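Local coordinates for periplasmic binding protein/LacI transcriptional regulator (Burkholderia graminis C4D1M, PDB 5HQJ), which probably binds a sugar in the periplasm as the solute-binding component of an ABC transporter, and is seen here holding D-arabinose, at residues Ile155-Gly158 / Asn164-Glu167; Ser199-Thr204 / Ala226-Thr231; Gly273-Asp278 / Ile294-Thr299. One frame throughout, in Å; residues are numbered along the deposited sequence. Where two conformers were deposited one is given.

Interaction 1 (Ile155-Gly158 / Asn164-Glu167); sequences IITG and NLNE. With 64K (alpha-D-arabinopyranose), chain B.
With chi1 at -173°, the Thr-157 hydroxyl lies opposite its own backbone N and leans towards the helix, while Leu-165 (chi1 -63°) puts CG beside its backbone N, on the side away from the carbonyl carbon, and brings CD1 to the loop that follows the strand. OG1 of Thr-157 lies 3.6 Å from Leu-165 CD1, and the same Leu-165 CD1 rests 3.6 Å from Gly-158 N. The two segments share no direct hydrogen bond. A water joins them instead: it accepts from Thr-157 OG1 at 2.6 Å and donates to Asn-166 OD1 at 3.0 Å. This gives the buried threonine hydroxyl a polar partner beside its greasy neighbour.

One residue before Leu-165, Asn-164 faces the sugar. Its ND2 donates to O1 of the arabinose at 2.9 Å, nearly straight at 163°. Its OD1 takes a hydrogen bond from Lys-36, which helps fix which way round the amide sits.

Here strand 150-156 ends and helix 163-176 begins, within a beta-alpha-beta unit that continues into strand 181-188. Placing the start of a helix beside the ligand is characteristic of the sugar cleft in periplasmic binding proteins.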
loop_
_atom_site.group_PDB
_atom_site.type_symbol
_atom_site.label_atom_id
_atom_site.label_comp_id
_atom_site.label_asym_id
_atom_site.label_seq_id
_atom_site.Cartn_x
_atom_site.Cartn_y
_atom_site.Cartn_z
ATOM N N ILE A 155 7.789 4.232 -14.315
ATOM C CA ILE A 155 7.264 3.980 -12.992
ATOM C C ILE A 155 6.033 4.830 -12.775
ATOM O O ILE A 155 6.075 6.066 -12.935
ATOM C CB ILE A 155 8.318 4.297 -11.878
ATOM C CG1 ILE A 155 9.617 3.550 -12.110
ATOM C CG2 ILE A 155 7.676 4.037 -10.453
ATOM C CD1 ILE A 155 10.712 3.926 -11.102
ATOM N N ILE A 156 4.926 4.167 -12.443
ATOM C CA ILE A 156 3.618 4.815 -12.213
ATOM C C ILE A 156 3.315 4.698 -10.741
ATOM O O ILE A 156 3.278 3.571 -10.204
ATOM C CB ILE A 156 2.495 4.171 -13.060
ATOM C CG1 ILE A 156 2.902 4.073 -14.539
ATOM C CG2 ILE A 156 1.210 4.919 -12.890
ATOM C CD1 ILE A 156 3.260 5.379 -15.194
ATOM N N THR A 157 3.098 5.831 -10.068
ATOM C CA THR A 157 2.821 5.794 -8.646
ATOM C C THR A 157 1.453 6.362 -8.356
ATOM O O THR A 157 0.713 6.694 -9.284
ATOM C CB THR A 157 3.951 6.509 -7.853
ATOM O OG1 THR A 157 3.707 6.284 -6.456
ATOM C CG2 THR A 157 4.088 8.023 -8.184
ATOM N N GLY A 158 1.124 6.486 -7.068
ATOM C CA GLY A 158 -0.172 7.001 -6.661
ATOM C C GLY A 158 -0.039 8.440 -6.246
ATOM O O GLY A 158 0.351 9.297 -7.039
ATOM N N ASN A 164 5.159 5.014 1.702
ATOM C CA ASN A 164 5.392 3.645 1.343
ATOM C C ASN A 164 5.633 3.648 -0.160
ATOM O O ASN A 164 6.481 2.910 -0.623
ATOM C CB ASN A 164 4.249 2.707 1.797
ATOM C CG ASN A 164 2.856 3.111 1.293
ATOM O OD1 ASN A 164 2.628 4.216 0.805
ATOM N ND2 ASN A 164 1.901 2.187 1.456
ATOM N N LEU A 165 4.899 4.489 -0.902
ATOM C CA LEU A 165 5.008 4.512 -2.353
ATOM C C LEU A 165 6.338 5.080 -2.740
ATOM O O LEU A 165 7.008 4.550 -3.601
ATOM C CB LEU A 165 3.896 5.332 -2.979
ATOM C CG LEU A 165 2.491 4.821 -2.757
ATOM C CD1 LEU A 165 1.561 5.602 -3.641
ATOM C CD2 LEU A 165 2.360 3.299 -2.994
ATOM N N ASN A 166 6.768 6.134 -2.052
ATOM C CA ASN A 166 8.065 6.705 -2.386
ATOM C C ASN A 166 9.231 5.783 -2.037
ATOM O O ASN A 166 10.213 5.744 -2.752
ATOM C CB ASN A 166 8.254 8.070 -1.711
ATOM C CG ASN A 166 7.352 9.116 -2.293
ATOM O OD1 ASN A 166 6.897 8.998 -3.432
ATOM N ND2 ASN A 166 7.100 10.158 -1.538
ATOM N N GLU A 167 9.107 5.001 -0.968
ATOM C CA GLU A 167 10.084 3.991 -0.677
ATOM C C GLU A 167 10.148 2.916 -1.754
ATOM O O GLU A 167 11.220 2.462 -2.096
ATOM C CB GLU A 167 9.775 3.379 0.684
ATOM C CG GLU A 167 10.102 4.380 1.791
ATOM C CD GLU A 167 9.627 3.946 3.165
ATOM O OE1 GLU A 167 8.713 3.112 3.232
ATOM O OE2 GLU A 167 10.159 4.445 4.177
HETATM O O2 64K B . 0.161 -0.228 0.251
HETATM C C2 64K B . -0.569 0.675 -0.647
HETATM C C3 64K B . -1.251 -0.171 -1.673
HETATM O O3 64K B . -0.289 -0.624 -2.599
HETATM C C4 64K B . -2.276 0.619 -2.479
HETATM O O4 64K B . -1.652 1.597 -3.332
HETATM C C5 64K B . -3.175 1.332 -1.574
HETATM O O5 64K B . -2.402 2.279 -0.796
HETATM C C1 64K B . -1.578 1.465 0.138
HETATM O O1 64K B . -0.907 2.319 0.981
HETATM O O HOH W 1 4.418 8.218 -4.828
#

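Interaction 2 (Ser199-Thr204 / Ala226-Thr231); sequences SVVETT and AKVLNT
Glu-202 meets Val-228 through its CG methylene, while the flat carboxylate at its end has no atom of 226-231 close against either face or edge. Glu-202 CG stands 4.0 Å from both Val-228 CG1 and Val-228 CG2, so it sits in the fork between the two methyls. Beyond CG the glutamate chain runs extended (chi2 172°), which carries the charged end past the apolar patch. The other flat group worth noting is the peptide carbonyl of Val-228. Thr-231 OG1 donates to Val-228 O at a short 2.5 Å, approaching in the carbonyl plane, and so ties down the turn that follows the helix. The same hydroxyl takes a weak bond from Phe-234 N.

Deeper in, Val-201 points at Val-228, and the two side chains run past each other in opposite directions. CG1 of Val-201 lies 3.8 Å from Val-228 CB and 3.9 Å from each of the two Val-228 methyls, so one methyl faces the whole branched end of its neighbour. The backbones are closest at Glu-202 and Val-228, whose CA atoms are 6.6 Å apart. Val-198 and Leu-205, from helix 194-207, also touch Val-228, and Phe-234 covers both Glu-202 and Val-228.

Where helix 194-207 meets the sheet, Val-200 packs on strands 150-156 and 181-188 and Thr-204 OG1 bonds Glu-186 OE2, so the helix is held against the sheet as well as against helix 221-229. No hydrogen bond or salt bridge crosses between the two helix segments. The contact between these segments is therefore one of shape and apolar burial, and the side-chain hydrogen bonds nearby run within each segment or to other parts of the chain.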
loop_
_atom_site.group_PDB
_atom_site.type_symbol
_atom_site.label_atom_id
_atom_site.label_comp_id
_atom_site.label_asym_id
_atom_site.label_seq_id
_atom_site.Cartn_x
_atom_site.Cartn_y
_atom_site.Cartn_z
ATOM N N SER A 199 -4.861 8.049 -18.332
ATOM C CA SER A 199 -4.272 9.195 -19.042
ATOM C C SER A 199 -2.760 9.149 -19.009
ATOM O O SER A 199 -2.041 9.280 -20.027
ATOM C CB SER A 199 -4.741 10.517 -18.422
ATOM O OG SER A 199 -6.147 10.532 -18.264
ATOM N N VAL A 200 -2.210 8.908 -17.814
ATOM C CA VAL A 200 -0.770 8.821 -17.660
ATOM C C VAL A 200 -0.180 7.696 -18.471
ATOM O O VAL A 200 0.770 7.902 -19.207
ATOM C CB VAL A 200 -0.394 8.658 -16.165
ATOM C CG1 VAL A 200 1.124 8.402 -15.998
ATOM C CG2 VAL A 200 -0.845 9.906 -15.387
ATOM N N VAL A 201 -0.765 6.506 -18.376
ATOM C CA VAL A 201 -0.239 5.388 -19.132
ATOM C C VAL A 201 -0.337 5.637 -20.642
ATOM O O VAL A 201 0.625 5.344 -21.359
ATOM C CB VAL A 201 -0.953 4.077 -18.770
ATOM C CG1 VAL A 201 -0.605 2.958 -19.762
ATOM C CG2 VAL A 201 -0.524 3.650 -17.385
ATOM N N GLU A 202 -1.487 6.120 -21.120
ATOM C CA GLU A 202 -1.605 6.479 -22.536
ATOM C C GLU A 202 -0.477 7.406 -23.018
ATOM O O GLU A 202 0.080 7.195 -24.060
ATOM C CB GLU A 202 -2.947 7.161 -22.822
ATOM C CG GLU A 202 -4.129 6.249 -22.732
ATOM C CD GLU A 202 -5.434 7.003 -22.833
ATOM O OE1 GLU A 202 -5.419 8.242 -22.651
ATOM O OE2 GLU A 202 -6.467 6.351 -23.085
ATOM N N THR A 203 -0.193 8.461 -22.239
ATOM C CA THR A 203 0.857 9.409 -22.582
ATOM C C THR A 203 2.250 8.768 -22.589
ATOM O O THR A 203 3.063 8.997 -23.488
ATOM C CB THR A 203 0.798 10.595 -21.608
ATOM O OG1 THR A 203 -0.448 11.282 -21.794
ATOM C CG2 THR A 203 1.925 11.558 -21.858
ATOM N N THR A 204 2.505 7.912 -21.609
ATOM C CA THR A 204 3.773 7.203 -21.567
ATOM C C THR A 204 4.063 6.366 -22.799
ATOM O O THR A 204 5.178 6.386 -23.351
ATOM C CB THR A 204 3.831 6.253 -20.342
ATOM O OG1 THR A 204 3.491 6.971 -19.157
ATOM C CG2 THR A 204 5.223 5.613 -20.210
ATOM N N ALA A 226 -3.512 -2.458 -17.790
ATOM C CA ALA A 226 -4.297 -3.469 -18.457
ATOM C C ALA A 226 -5.414 -2.800 -19.239
ATOM O O ALA A 226 -5.708 -3.252 -20.351
ATOM C CB ALA A 226 -4.830 -4.477 -17.453
ATOM N N LYS A 227 -6.016 -1.723 -18.723
ATOM C CA LYS A 227 -7.134 -1.085 -19.413
ATOM C C LYS A 227 -6.620 -0.518 -20.737
ATOM O O LYS A 227 -7.248 -0.692 -21.792
ATOM C CB LYS A 227 -7.756 0.009 -18.554
ATOM C CG LYS A 227 -8.945 0.664 -19.229
ATOM C CD LYS A 227 -9.670 1.616 -18.304
ATOM C CE LYS A 227 -10.927 1.001 -17.731
ATOM N NZ LYS A 227 -11.919 2.050 -17.369
ATOM N N VAL A 228 -5.451 0.108 -20.689
ATOM C CA VAL A 228 -4.919 0.822 -21.859
ATOM C C VAL A 228 -4.442 -0.153 -22.923
ATOM O O VAL A 228 -4.697 0.037 -24.126
ATOM C CB VAL A 228 -3.813 1.770 -21.441
ATOM C CG1 VAL A 228 -3.103 2.362 -22.683
ATOM C CG2 VAL A 228 -4.413 2.903 -20.593
ATOM N N LEU A 229 -3.791 -1.221 -22.486
ATOM C CA LEU A 229 -3.331 -2.255 -23.407
ATOM C C LEU A 229 -4.478 -2.999 -24.071
ATOM O O LEU A 229 -4.289 -3.593 -25.132
ATOM C CB LEU A 229 -2.436 -3.238 -22.661
ATOM C CG LEU A 229 -1.063 -2.676 -22.278
ATOM C CD1 LEU A 229 -0.275 -3.822 -21.664
ATOM C CD2 LEU A 229 -0.299 -2.094 -23.450
ATOM N N ASN A 230 -5.662 -2.954 -23.478
ATOM C CA ASN A 230 -6.787 -3.671 -24.016
ATOM C C ASN A 230 -7.657 -2.731 -24.860
ATOM O O ASN A 230 -8.880 -2.747 -24.769
ATOM C CB ASN A 230 -7.616 -4.306 -22.899
ATOM C CG ASN A 230 -8.457 -5.493 -23.375
ATOM O OD1 ASN A 230 -8.405 -5.883 -24.537
ATOM N ND2 ASN A 230 -9.223 -6.077 -22.463
ATOM N N THR A 231 -7.006 -1.904 -25.672
ATOM C CA THR A 231 -7.700 -0.969 -26.554
ATOM C C THR A 231 -7.218 -1.160 -27.977
ATOM O O THR A 231 -6.169 -1.736 -28.196
ATOM C CB THR A 231 -7.486 0.519 -26.153
ATOM O OG1 THR A 231 -6.079 0.850 -26.099
ATOM C CG2 THR A 231 -8.162 0.839 -24.809
#

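Interaction 3 (Gly273-Asp278 / Ile294-Thr299); sequences GSLAVD and IDTGVT
Leu-275 does all the touching from the helix side, and it does so with one methyl. Its CD1 sits 3.9 Å from Thr-296 CG2 and 4.1 Å from Ile-294 CG2, so the two methyls of the second segment receive it together. The threonine is turned for this: chi1 of 47° places CG2 opposite its carbonyl carbon and presents the methyl, not the hydroxyl, to the leucine. Ile-128 of the neighbouring strand 127-129 touches both Leu-275 and Thr-296 and extends the apolar cluster.

The other side is looser and polar. Asp-295, between the two contributing residues, is exposed and turns its carboxylate to the chain ahead. Its OD1 accepts from Gly-297 N at 2.9 Å on the anti side, 30° out of the carboxylate plane, forming an Asx turn. An N-H...O angle of 131° makes this a bent bond. Gly-297 then takes a positive phi as the chain leaves the strand, while the Thr-296 carbonyl is hydrogen-bonded by Arg-268.

Strand 294-295 pairs with 127-129 at the edge of the parallel sheet, whereas 299-301 belongs to the mixed sheet. The turn between them is thus one of the interdomain crossovers that probably make up the hinge of a type I periplasmic binding protein, its first turn packed against helix 269-284.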
loop_
_atom_site.group_PDB
_atom_site.type_symbol
_atom_site.label_atom_id
_atom_site.label_comp_id
_atom_site.label_asym_id
_atom_site.label_seq_id
_atom_site.Cartn_x
_atom_site.Cartn_y
_atom_site.Cartn_z
ATOM N N GLY A 273 -4.356 -5.810 9.196
ATOM C CA GLY A 273 -5.509 -5.363 9.973
ATOM C C GLY A 273 -5.700 -6.211 11.207
ATOM O O GLY A 273 -6.022 -5.729 12.307
ATOM N N SER A 274 -5.486 -7.513 11.050
ATOM C CA SER A 274 -5.586 -8.409 12.174
ATOM C C SER A 274 -4.559 -8.090 13.274
ATOM O O SER A 274 -4.883 -7.952 14.465
ATOM C CB SER A 274 -5.384 -9.843 11.669
ATOM O OG SER A 274 -5.753 -10.733 12.667
ATOM N N LEU A 275 -3.298 -7.995 12.866
ATOM C CA LEU A 275 -2.224 -7.627 13.797
ATOM C C LEU A 275 -2.436 -6.256 14.393
ATOM O O LEU A 275 -2.169 -6.049 15.573
ATOM C CB LEU A 275 -0.873 -7.660 13.091
ATOM C CG LEU A 275 -0.388 -9.062 12.728
ATOM C CD1 LEU A 275 0.842 -8.892 11.898
ATOM C CD2 LEU A 275 -0.122 -9.983 13.968
ATOM N N ALA A 276 -2.934 -5.323 13.597
ATOM C CA ALA A 276 -3.162 -3.972 14.130
ATOM C C ALA A 276 -4.112 -4.023 15.334
ATOM O O ALA A 276 -3.851 -3.428 16.387
ATOM C CB ALA A 276 -3.703 -3.077 13.074
ATOM N N VAL A 277 -5.221 -4.739 15.199
ATOM C CA VAL A 277 -6.165 -4.832 16.310
ATOM C C VAL A 277 -5.584 -5.621 17.478
ATOM O O VAL A 277 -5.641 -5.181 18.638
ATOM C CB VAL A 277 -7.495 -5.453 15.848
ATOM C CG1 VAL A 277 -8.364 -5.759 17.018
ATOM C CG2 VAL A 277 -8.224 -4.492 14.904
ATOM N N ASP A 278 -4.993 -6.782 17.189
ATOM C CA ASP A 278 -4.379 -7.585 18.221
ATOM C C ASP A 278 -3.298 -6.864 19.030
ATOM O O ASP A 278 -3.268 -6.979 20.261
ATOM C CB ASP A 278 -3.813 -8.848 17.593
ATOM C CG ASP A 278 -4.873 -9.916 17.395
ATOM O OD1 ASP A 278 -5.882 -9.912 18.143
ATOM O OD2 ASP A 278 -4.679 -10.758 16.508
ATOM N N ILE A 294 6.716 -4.734 12.624
ATOM C CA ILE A 294 6.481 -6.054 12.052
ATOM C C ILE A 294 6.479 -5.934 10.538
ATOM O O ILE A 294 5.755 -5.129 9.968
ATOM C CB ILE A 294 5.138 -6.687 12.538
ATOM C CG1 ILE A 294 5.183 -6.998 14.032
ATOM C CG2 ILE A 294 4.827 -7.994 11.750
ATOM C CD1 ILE A 294 3.839 -7.508 14.576
ATOM N N ASP A 295 7.340 -6.727 9.915
ATOM C CA ASP A 295 7.409 -6.886 8.489
ATOM C C ASP A 295 6.425 -7.970 8.067
ATOM O O ASP A 295 6.700 -9.152 8.207
ATOM C CB ASP A 295 8.832 -7.262 8.061
ATOM C CG ASP A 295 8.977 -7.425 6.558
ATOM O OD1 ASP A 295 7.970 -7.449 5.836
ATOM O OD2 ASP A 295 10.131 -7.540 6.095
ATOM N N THR A 296 5.286 -7.574 7.527
ATOM C CA THR A 296 4.259 -8.548 7.172
ATOM C C THR A 296 4.555 -9.301 5.850
ATOM O O THR A 296 3.877 -10.297 5.538
ATOM C CB THR A 296 2.840 -7.887 7.114
ATOM O OG1 THR A 296 2.874 -6.662 6.372
ATOM C CG2 THR A 296 2.340 -7.599 8.530
ATOM N N GLY A 297 5.562 -8.846 5.090
ATOM C CA GLY A 297 6.058 -9.586 3.957
ATOM C C GLY A 297 5.238 -9.377 2.703
ATOM O O GLY A 297 4.136 -8.811 2.737
ATOM N N VAL A 298 5.754 -9.868 1.580
ATOM C CA VAL A 298 5.150 -9.614 0.273
ATOM C C VAL A 298 5.500 -10.792 -0.644
ATOM O O VAL A 298 6.641 -11.254 -0.617
ATOM C CB VAL A 298 5.650 -8.253 -0.319
ATOM C CG1 VAL A 298 7.126 -8.316 -0.739
ATOM C CG2 VAL A 298 4.801 -7.800 -1.506
ATOM N N THR A 299 4.508 -11.287 -1.402
ATOM C CA THR A 299 4.629 -12.474 -2.234
ATOM C C THR A 299 4.751 -12.013 -3.700
ATOM O O THR A 299 3.932 -11.217 -4.167
ATOM C CB THR A 299 3.421 -13.441 -2.089
ATOM O OG1 THR A 299 3.198 -13.761 -0.709
ATOM C CG2 THR A 299 3.668 -14.724 -2.875
#

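Overall arrangement
From the N terminus, interaction 1 comes first, closing the short loop between strand 150-156 and helix 163-176. Interaction 2 then brings helix 221-229 back against helix 194-207, spanning 21 residues that include strand 211-216. Interaction 3 closes the 15 residues after 273-278. The three follow in series; none nests in or crosses another. Interactions 1 and 2 belong to the lobe built on the mixed sheet and touch directly, Ile-156 CD1 lying 3.8 Å from Val-200 CG1. Interaction 3 stands apart, its centre about 33 Å from that of interaction 2, and ties the edge of the parallel sheet to helix 269-284 where the chain crosses between lobes.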